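Local coordinates for protein Bm4233, isoform b (Brugia malayi, PDB 6ANY) that probably binds and carries sterols, as a venom allergen-like member of the CAP superfamily studied as a vaccine candidate for lymphatic filariasis, at residues 69-74 against 79-84. Residues are numbered along the deposited sequence; the frame is centred on the assembly and turned at random.
Sequences GHSPRN and IGENVY
Glu81 reaches out from strand 80-87 and presents its carboxylate to His70 and Ser71 on the loop that follows helix 53-63. With CG anti to the backbone N (chi1 179°) and the chain extended beyond it, the carboxylate is carried to the loop. OE1 takes two donors on different lone pairs: His70 ND1 comes to the anti side at 2.6 Å, and Ser71 N to the syn side at 2.9 Å. Histidine suits its place because imidazole offers an in-plane N-H: CG anti to the carbonyl carbon (chi1 -81°) brings ND1 to OE1, which lies off the ring edge. This fairly straight bond (N-H...O 158°), with ring and carboxylate nearly coplanar, favours one ring rotation. Serine adds a hydroxyl to its backbone N-H, OG meeting OE2 at 2.7 Å on the syn side, somewhat out of plane. Further along, Val83 CG2 makes van der Waals contact with Gly69 O (3.5 Å), which accepts a hydrogen bond from Trp62 NE1. His70 and Glu81 probably correspond to one His-Glu pair of the conserved CAP tetrad. Three bonds thus join loop to strand, and a fourth, from His165 NE2 on adjacent strand 159-167 to OE2, completes the hold on the buried carboxylate's position and orientation.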
loop_
_atom_site.group_PDB
_atom_site.type_symbol
_atom_site.label_atom_id
_atom_site.label_comp_id
_atom_site.label_asym_id
_atom_site.label_seq_id
_atom_site.Cartn_x
_atom_site.Cartn_y
_atom_site.Cartn_z
ATOM N N GLY A 69 -6.903 -9.535 11.604
ATOM C CA GLY A 69 -5.735 -9.231 12.437
ATOM C C GLY A 69 -4.462 -9.502 11.674
ATOM O O GLY A 69 -4.465 -10.026 10.558
ATOM N N HIS A 70 -3.350 -9.195 12.307
ATOM C CA HIS A 70 -2.071 -9.467 11.700
ATOM C C HIS A 70 -1.676 -10.951 11.745
ATOM O O HIS A 70 -1.901 -11.663 12.741
ATOM C CB HIS A 70 -0.952 -8.619 12.367
ATOM C CG HIS A 70 -0.881 -7.207 11.848
ATOM N ND1 HIS A 70 -0.627 -6.924 10.515
ATOM C CD2 HIS A 70 -1.052 -6.006 12.470
ATOM C CE1 HIS A 70 -0.611 -5.610 10.350
ATOM N NE2 HIS A 70 -0.885 -5.031 11.512
ATOM N N SER A 71 -0.933 -11.378 10.731
ATOM C CA SER A 71 -0.324 -12.674 10.765
ATOM C C SER A 71 0.789 -12.628 11.772
ATOM O O SER A 71 1.186 -11.565 12.165
ATOM C CB SER A 71 0.143 -13.155 9.405
ATOM O OG SER A 71 1.106 -12.337 8.824
ATOM N N PRO A 72 1.276 -13.776 12.214
ATOM C CA PRO A 72 2.329 -13.772 13.231
ATOM C C PRO A 72 3.594 -13.119 12.709
ATOM O O PRO A 72 3.880 -13.227 11.491
ATOM C CB PRO A 72 2.606 -15.281 13.441
ATOM C CG PRO A 72 1.341 -15.981 13.090
ATOM C CD PRO A 72 0.804 -15.161 11.928
ATOM N N ARG A 73 4.350 -12.486 13.605
ATOM C CA ARG A 73 5.614 -11.779 13.260
ATOM C C ARG A 73 6.591 -12.630 12.458
ATOM O O ARG A 73 7.131 -12.173 11.457
ATOM C CB ARG A 73 6.347 -11.287 14.532
ATOM C CG ARG A 73 6.338 -9.779 14.763
ATOM C CD ARG A 73 5.163 -9.302 15.646
ATOM N NE ARG A 73 5.341 -7.978 16.283
ATOM C CZ ARG A 73 5.448 -6.797 15.652
ATOM N NH1 ARG A 73 5.422 -6.700 14.321
ATOM N NH2 ARG A 73 5.598 -5.684 16.372
ATOM N N ASN A 74 6.828 -13.856 12.936
ATOM C CA ASN A 74 7.718 -14.824 12.248
ATOM C C ASN A 74 7.341 -15.227 10.846
ATOM O O ASN A 74 8.150 -15.812 10.199
ATOM C CB ASN A 74 7.918 -16.103 13.104
ATOM C CG ASN A 74 6.594 -16.781 13.493
ATOM O OD1 ASN A 74 5.992 -17.523 12.720
ATOM N ND2 ASN A 74 6.148 -16.515 14.697
ATOM N N ILE A 79 8.855 -7.928 5.799
ATOM C CA ILE A 79 7.645 -7.736 5.012
ATOM C C ILE A 79 6.651 -6.901 5.789
ATOM O O ILE A 79 6.318 -7.239 6.914
ATOM C CB ILE A 79 7.055 -9.117 4.566
ATOM C CG1 ILE A 79 7.904 -9.710 3.429
ATOM C CG2 ILE A 79 5.612 -9.043 4.119
ATOM C CD1 ILE A 79 8.297 -11.164 3.679
ATOM N N GLY A 80 6.106 -5.854 5.133
ATOM C CA GLY A 80 5.016 -5.076 5.690
ATOM C C GLY A 80 3.674 -5.751 5.511
ATOM O O GLY A 80 3.510 -6.513 4.568
ATOM N N GLU A 81 2.692 -5.435 6.376
ATOM C CA GLU A 81 1.349 -6.028 6.223
ATOM C C GLU A 81 0.239 -5.076 6.546
ATOM O O GLU A 81 0.287 -4.447 7.546
ATOM C CB GLU A 81 1.221 -7.307 7.074
ATOM C CG GLU A 81 -0.157 -7.997 7.000
ATOM C CD GLU A 81 -0.185 -9.231 7.851
ATOM O OE1 GLU A 81 -0.386 -9.088 9.088
ATOM O OE2 GLU A 81 0.058 -10.341 7.326
ATOM N N ASN A 82 -0.775 -4.964 5.670
ATOM C CA ASN A 82 -1.960 -4.151 5.871
ATOM C C ASN A 82 -3.165 -5.115 5.782
ATOM O O ASN A 82 -3.184 -6.016 4.951
ATOM C CB ASN A 82 -2.067 -3.074 4.811
ATOM C CG ASN A 82 -1.245 -1.787 5.121
ATOM O OD1 ASN A 82 -0.863 -1.555 6.270
ATOM N ND2 ASN A 82 -1.149 -0.874 4.122
ATOM N N VAL A 83 -4.161 -4.908 6.648
ATOM C CA VAL A 83 -5.327 -5.765 6.822
ATOM C C VAL A 83 -6.582 -4.940 6.702
ATOM O O VAL A 83 -6.688 -3.892 7.279
ATOM C CB VAL A 83 -5.335 -6.409 8.231
ATOM C CG1 VAL A 83 -6.538 -7.268 8.371
ATOM C CG2 VAL A 83 -4.020 -7.211 8.501
ATOM N N TYR A 84 -7.521 -5.407 5.882
ATOM C CA TYR A 84 -8.804 -4.729 5.675
ATOM C C TYR A 84 -9.935 -5.750 5.717
ATOM O O TYR A 84 -9.787 -6.846 5.241
ATOM C CB TYR A 84 -8.812 -3.979 4.336
ATOM C CG TYR A 84 -10.187 -3.573 3.803
ATOM C CD1 TYR A 84 -10.739 -2.373 4.120
ATOM C CD2 TYR A 84 -10.915 -4.420 2.965
ATOM C CE1 TYR A 84 -12.006 -1.989 3.648
ATOM C CE2 TYR A 84 -12.177 -4.073 2.489
ATOM C CZ TYR A 84 -12.702 -2.858 2.781
ATOM O OH TYR A 84 -13.968 -2.529 2.313
#